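PDB 5JHH: Rho guanine nucleotide exchange factor 11 from Homo sapiens, which probably activates Rho-family GTPases, RhoA above all, by promoting exchange of bound GDP for GTP through its tandem DH and PH domains. Local coordinates for residues A[110-113]-A[114-118]; A[71-74]-A[75-79]; A[131-134]-A[135-138]. One frame throughout, in Å; residues are numbered along the deposited sequence.

Contact 1 of 3, residues A[110-113]-A[114-118]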
# COMPACT_ATOMS: atom_id res chain seq x y z
N ARG A 110 15.68 -10.98 -13.05
CA ARG A 110 15.27 -10.03 -12.03
C ARG A 110 15.49 -8.60 -12.50
O ARG A 110 14.62 -7.74 -12.32
CB ARG A 110 16.00 -10.25 -10.72
CG ARG A 110 16.10 -8.96 -9.92
CD ARG A 110 16.48 -9.09 -8.47
NE ARG A 110 16.54 -7.75 -7.92
CZ ARG A 110 17.43 -7.33 -7.03
NH1 ARG A 110 18.26 -8.16 -6.42
NH2 ARG A 110 17.45 -6.06 -6.69
N GLU A 111 16.64 -8.32 -13.07
CA GLU A 111 16.94 -6.96 -13.51
C GLU A 111 15.86 -6.52 -14.51
O GLU A 111 15.33 -5.41 -14.40
CB GLU A 111 18.33 -6.88 -14.17
CG GLU A 111 19.50 -7.21 -13.25
CD GLU A 111 19.64 -6.22 -12.13
OE1 GLU A 111 19.38 -5.01 -12.36
OE2 GLU A 111 19.95 -6.63 -11.02
N GLU A 112 15.57 -7.39 -15.48
CA GLU A 112 14.58 -7.11 -16.51
C GLU A 112 13.19 -6.85 -15.91
O GLU A 112 12.58 -5.82 -16.21
CB GLU A 112 14.53 -8.25 -17.51
CG GLU A 112 13.48 -8.09 -18.58
CD GLU A 112 13.42 -9.26 -19.58
OE1 GLU A 112 13.61 -10.44 -19.18
OE2 GLU A 112 13.14 -9.01 -20.78
N LEU A 113 12.75 -7.71 -14.98
CA LEU A 113 11.41 -7.61 -14.41
C LEU A 113 11.27 -6.34 -13.59
O LEU A 113 10.27 -5.62 -13.74
CB LEU A 113 11.09 -8.80 -13.52
CG LEU A 113 9.82 -8.70 -12.68
CD1 LEU A 113 8.52 -8.40 -13.44
CD2 LEU A 113 9.63 -10.01 -11.97
N GLN A 114 12.27 -6.01 -12.79
CA GLN A 114 12.14 -4.82 -11.97
C GLN A 114 12.21 -3.57 -12.80
O GLN A 114 11.53 -2.62 -12.46
CB GLN A 114 13.08 -4.78 -10.76
CG GLN A 114 14.53 -4.55 -11.03
CD GLN A 114 15.44 -4.94 -9.83
OE1 GLN A 114 14.99 -5.47 -8.82
NE2 GLN A 114 16.74 -4.59 -9.94
N GLN A 115 12.95 -3.57 -13.90
CA GLN A 115 13.05 -2.37 -14.69
C GLN A 115 11.71 -2.16 -15.33
O GLN A 115 11.21 -1.07 -15.38
CB GLN A 115 14.00 -2.48 -15.89
CG GLN A 115 15.45 -2.64 -15.64
CD GLN A 115 16.20 -2.82 -16.98
OE1 GLN A 115 16.20 -3.90 -17.60
NE2 GLN A 115 16.81 -1.77 -17.43
N VAL A 116 11.21 -3.19 -15.98
CA VAL A 116 9.98 -3.09 -16.73
C VAL A 116 8.82 -2.79 -15.79
O VAL A 116 8.09 -1.87 -16.03
CB VAL A 116 9.75 -4.36 -17.54
CG1 VAL A 116 8.41 -4.31 -18.23
CG2 VAL A 116 10.86 -4.49 -18.59
N ALA A 117 8.73 -3.48 -14.66
CA ALA A 117 7.63 -3.20 -13.74
C ALA A 117 7.73 -1.80 -13.18
O ALA A 117 6.72 -1.12 -12.99
CB ALA A 117 7.58 -4.21 -12.62
N ALA A 118 8.94 -1.33 -12.94
CA ALA A 118 9.10 -0.02 -12.34
C ALA A 118 8.72 1.08 -13.32
O ALA A 118 8.04 2.01 -12.97
CB ALA A 118 10.54 0.20 -11.84
O HOH W 1 17.13 -3.62 -13.05
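Arg110 lays its extended side chain across that of Gln114, one turn further along an alpha-helix of the all-helical DH (RhoGEF) domain, and the two are joined at their polar ends. NE of Arg110 donates to OE1 of Gln114 over 2.9 Å with an N-H...O angle of 163°, and NH2 of the same guanidinium adds a weak second bond to that oxygen. OE1 lies in the guanidinium plane, at its edge, yet from the amide's side the donor stands well above the carbonyl plane, and the two flat groups are turned 74° apart. Gln114 reaches this place with CG set between its backbone N and carbonyl carbon (chi1 72°), a choice that folds the chain back over the preceding turn; Gln114 CG comes within 3.4 Å of Arg110 O. The arginine is held a second time, NH1 bonding to Gln200 of helix 189-227, while Tyr207 and Ile204 of that helix pack on Gln114.

Beside the glutamine runs Glu111, pointing the same way, its carboxylate nearly perpendicular to the amide. On the inward side Leu113 CD1 meets Ala117 CB at 4.4 Å, and both side chains touch Leu170 of helix 165-182. Backbone i to i+4 bonds run through the whole stretch, that from Ala117 N to Leu113 O being 2.8 Å long. A water bridges Glu111 and Gln114: it donates to Glu111 O and, at 2.7 Å, to Glu111 OE1, and accepts a longer bond from Gln114 NE2.

Contact 2 of 3, residues A[71-74]-A[75-79]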
# COMPACT_ATOMS: atom_id res chain seq x y z
N PRO A 71 3.50 -3.72 -24.02
CA PRO A 71 3.81 -4.98 -24.70
C PRO A 71 4.97 -5.73 -24.10
O PRO A 71 4.98 -6.92 -24.16
CB PRO A 71 4.14 -4.57 -26.11
CG PRO A 71 3.46 -3.32 -26.32
CD PRO A 71 3.67 -2.61 -25.07
N GLU A 72 5.92 -5.02 -23.54
CA GLU A 72 7.09 -5.61 -22.89
C GLU A 72 6.66 -6.29 -21.61
O GLU A 72 7.13 -7.37 -21.27
CB GLU A 72 8.12 -4.54 -22.56
CG GLU A 72 8.89 -4.00 -23.76
CD GLU A 72 8.22 -2.87 -24.57
OE1 GLU A 72 7.03 -2.43 -24.39
OE2 GLU A 72 8.94 -2.38 -25.47
N LEU A 73 5.77 -5.61 -20.89
CA LEU A 73 5.22 -6.13 -19.66
C LEU A 73 4.48 -7.43 -19.89
O LEU A 73 4.72 -8.41 -19.22
CB LEU A 73 4.31 -5.12 -19.00
CG LEU A 73 3.87 -5.46 -17.59
CD1 LEU A 73 5.07 -5.56 -16.67
CD2 LEU A 73 2.97 -4.34 -17.10
N ILE A 74 3.70 -7.46 -20.94
CA ILE A 74 2.95 -8.64 -21.29
C ILE A 74 3.88 -9.81 -21.62
O ILE A 74 3.64 -10.95 -21.17
CB ILE A 74 2.02 -8.33 -22.46
CG1 ILE A 74 0.81 -7.54 -21.94
CG2 ILE A 74 1.66 -9.58 -23.23
CD1 ILE A 74 -0.12 -7.04 -23.05
N GLU A 75 4.93 -9.55 -22.39
CA GLU A 75 5.89 -10.59 -22.72
C GLU A 75 6.73 -11.12 -21.50
O GLU A 75 6.98 -12.30 -21.38
CB GLU A 75 6.78 -10.08 -23.84
CG GLU A 75 7.74 -11.12 -24.43
CD GLU A 75 7.09 -12.47 -24.73
OE1 GLU A 75 5.87 -12.52 -25.06
OE2 GLU A 75 7.81 -13.47 -24.58
N ILE A 76 7.08 -10.27 -20.56
CA ILE A 76 7.62 -10.73 -19.30
C ILE A 76 6.77 -11.87 -18.75
O ILE A 76 7.30 -12.89 -18.28
CB ILE A 76 7.57 -9.65 -18.20
CG1 ILE A 76 8.55 -8.51 -18.43
CG2 ILE A 76 7.77 -10.23 -16.81
CD1 ILE A 76 9.96 -8.90 -18.49
N HIS A 77 5.47 -11.62 -18.65
CA HIS A 77 4.59 -12.59 -18.01
C HIS A 77 4.18 -13.76 -18.91
O HIS A 77 3.94 -14.87 -18.42
CB HIS A 77 3.34 -11.95 -17.40
CG HIS A 77 3.63 -11.11 -16.21
ND1 HIS A 77 3.73 -11.64 -14.95
CD2 HIS A 77 3.83 -9.78 -16.08
CE1 HIS A 77 3.99 -10.68 -14.09
NE2 HIS A 77 4.07 -9.55 -14.75
N ASN A 78 4.05 -13.51 -20.20
CA ASN A 78 3.66 -14.56 -21.12
C ASN A 78 4.78 -15.61 -21.24
O ASN A 78 4.52 -16.79 -21.13
CB ASN A 78 3.40 -13.93 -22.46
CG ASN A 78 3.05 -14.94 -23.55
OD1 ASN A 78 2.02 -15.60 -23.50
ND2 ASN A 78 3.90 -15.03 -24.54
N SER A 79 6.01 -15.16 -21.36
CA SER A 79 7.12 -16.07 -21.44
C SER A 79 7.12 -16.96 -20.21
O SER A 79 7.18 -18.16 -20.32
CB SER A 79 8.46 -15.33 -21.60
OG SER A 79 8.75 -14.51 -20.46
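Glu75 sits one turn along from Pro71 in a regular alpha-helix of the DH domain, its N bonded to Pro71 O at 3.2 Å and its CB resting against the same carbonyl oxygen. The side chain then bends at chi2 and runs forward, where Glu75 OE1 accepts a 3.2 Å bond from ND2 of Asn78; the amide arrives on the syn side of the carboxylate, 20° out of its plane.

Ile76 follows, its N bonded to Glu72 O and its CG1 lying 3.4 Å from that same oxygen. CG1 is anti to the carbonyl carbon (chi1 -70°), which brings this branch back over the previous turn. The remainder of the side chain packs on Glu112 and Leu113 of helix 107-121, and CG2 also sits over one face of the His77 ring, offset toward its rim.

The backbone bond from His77 N to Leu73 O is weak, but the CD2 edge of the histidine ring comes 3.5 Å from that oxygen, and His77 CD2 lies 4.4 Å from Leu73 CD1. Both ring nitrogens are engaged farther away, ND1 with Glu34 and NE2 with Glu166, and the ring of His37 meets it edge-to-face.

Asn78 follows with a 2.8 Å bond from its N to Ile74 O, against which its CB also rests; OD1 has a weak link to Arg42. Ser79 N then bonds to Glu75 O. Leu73 and Ile76 thus pack on helix 107-121, while two carboxylates grip the buried His77 ring, fixing its rotation and probably stabilising a doubly protonated imidazolium.

Contact 3 of 3, residues A[131-134]-A[135-138]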
# COMPACT_ATOMS: atom_id res chain seq x y z
N ILE A 131 -6.01 11.33 -16.19
CA ILE A 131 -7.15 10.68 -16.83
C ILE A 131 -8.44 11.14 -16.15
O ILE A 131 -9.44 11.34 -16.79
CB ILE A 131 -7.09 9.13 -16.75
CG1 ILE A 131 -6.71 8.51 -18.07
CG2 ILE A 131 -8.47 8.53 -16.50
CD1 ILE A 131 -5.48 9.09 -18.70
N LYS A 132 -8.41 11.26 -14.84
CA LYS A 132 -9.59 11.65 -14.14
C LYS A 132 -9.98 13.07 -14.55
O LYS A 132 -11.14 13.37 -14.74
CB LYS A 132 -9.34 11.59 -12.65
CG LYS A 132 -10.61 11.54 -11.83
CD LYS A 132 -10.43 10.66 -10.61
CE LYS A 132 -9.64 11.35 -9.52
NZ LYS A 132 -10.05 10.83 -8.18
N THR A 133 -8.99 13.92 -14.73
CA THR A 133 -9.27 15.30 -15.10
C THR A 133 -9.86 15.31 -16.48
O THR A 133 -10.90 15.94 -16.75
CB THR A 133 -8.00 16.12 -15.06
OG1 THR A 133 -7.57 16.20 -13.71
CG2 THR A 133 -8.22 17.50 -15.58
N LYS A 134 -9.21 14.56 -17.36
CA LYS A 134 -9.65 14.46 -18.73
C LYS A 134 -11.10 14.03 -18.85
O LYS A 134 -11.80 14.48 -19.73
CB LYS A 134 -8.77 13.48 -19.46
CG LYS A 134 -8.63 13.81 -20.90
CD LYS A 134 -7.61 12.91 -21.60
CE LYS A 134 -6.21 13.46 -21.44
NZ LYS A 134 -5.87 14.46 -22.48
N GLN A 135 -11.53 13.09 -18.03
CA GLN A 135 -12.89 12.58 -18.07
C GLN A 135 -13.87 13.66 -17.63
O GLN A 135 -14.98 13.71 -18.11
CB GLN A 135 -13.04 11.36 -17.12
CG GLN A 135 -12.71 10.01 -17.74
CD GLN A 135 -12.70 8.87 -16.73
OE1 GLN A 135 -13.63 8.09 -16.67
NE2 GLN A 135 -11.64 8.77 -15.96
N ARG A 136 -13.49 14.44 -16.64
CA ARG A 136 -14.31 15.55 -16.18
C ARG A 136 -14.42 16.59 -17.31
O ARG A 136 -15.50 17.07 -17.60
CB ARG A 136 -13.74 16.15 -14.89
CG ARG A 136 -14.39 17.44 -14.40
CD ARG A 136 -13.87 17.88 -13.03
NE ARG A 136 -12.50 18.41 -13.04
CZ ARG A 136 -12.16 19.65 -13.41
NH1 ARG A 136 -13.07 20.52 -13.82
NH2 ARG A 136 -10.88 20.03 -13.39
N LYS A 137 -13.34 16.87 -17.99
CA LYS A 137 -13.31 18.00 -18.90
C LYS A 137 -13.61 17.73 -20.37
O LYS A 137 -13.87 18.67 -21.13
CB LYS A 137 -11.94 18.66 -18.82
CG LYS A 137 -11.72 19.31 -17.49
CD LYS A 137 -10.41 20.07 -17.47
CE LYS A 137 -10.66 21.57 -17.45
NZ LYS A 137 -9.39 22.32 -17.62
N GLU A 138 -13.53 16.47 -20.80
CA GLU A 138 -13.65 16.15 -22.23
C GLU A 138 -14.73 15.12 -22.45
O GLU A 138 -14.58 13.96 -22.06
CB GLU A 138 -12.35 15.60 -22.79
CG GLU A 138 -11.13 16.47 -22.58
CD GLU A 138 -9.94 15.95 -23.35
OE1 GLU A 138 -10.12 15.29 -24.41
OE2 GLU A 138 -8.82 16.19 -22.90
O HOH W 2 -7.60 14.04 -24.64
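Two successive bends, at chi3 and chi4 (both -86°), curl the chain of Lys134 back on itself, while Glu138 stays extended beyond CG, and the two side chains cross with OE2 of Glu138 against CG of Lys134, a closeness left doubtful by the two conformers deposited for Glu138. Their salt bridge is loose: Lys134 NZ stands 3.4 Å from Glu138 OE2, and a water accepting from NZ at 2.8 Å also reaches Glu138 OE1. The main partner of NZ is Glu62, with which it forms a salt bridge, so the lysine charge is probably shared unequally between the two carboxylates.

Gln135 sends its amide back over the preceding turn, where NE2 makes a weak 3.5 Å bond to Ile131 O, the carbonyl that already takes Gln135 N. Phe141 of helix 139-150 packs on Ile131, Lys134 and Gln135 alike. On another side Thr133 and Lys137 run alongside each other, CG2 to CD at 3.9 Å.

The backbone records the helix ending: Lys134 O receives Glu138 N at 2.8 Å and, weakly, Lys137 N. Glu138 is the first residue to leave helical geometry and also takes the N-cap position of the next helix, an arrangement typical of a tight helix-to-helix junction, here within a DH-domain bundle.

The three contacts illustrate how turns of separate helices are assembled into one DH domain. Contacts 1 and 2 have centres 11 Å apart and touch directly: Ile76 CD1 packs on Glu112 CG at 3.6 Å, and Leu73 CD1 meets Val116 CG1 at 3.9 Å, joining helix 70-89 to helix 107-121. Contact 3 stands apart, about 30 Å from contact 2 and 31 Å from contact 1 between centres, although its helix, 124-137, directly follows that of contact 1 in the chain. Lys132, within contact 3, forms a salt bridge with an acidic side chain of another protein chain, whereas a glycerol, probably an additive of the crystallisation, is hydrogen-bonded to Ser79 OG in contact 2.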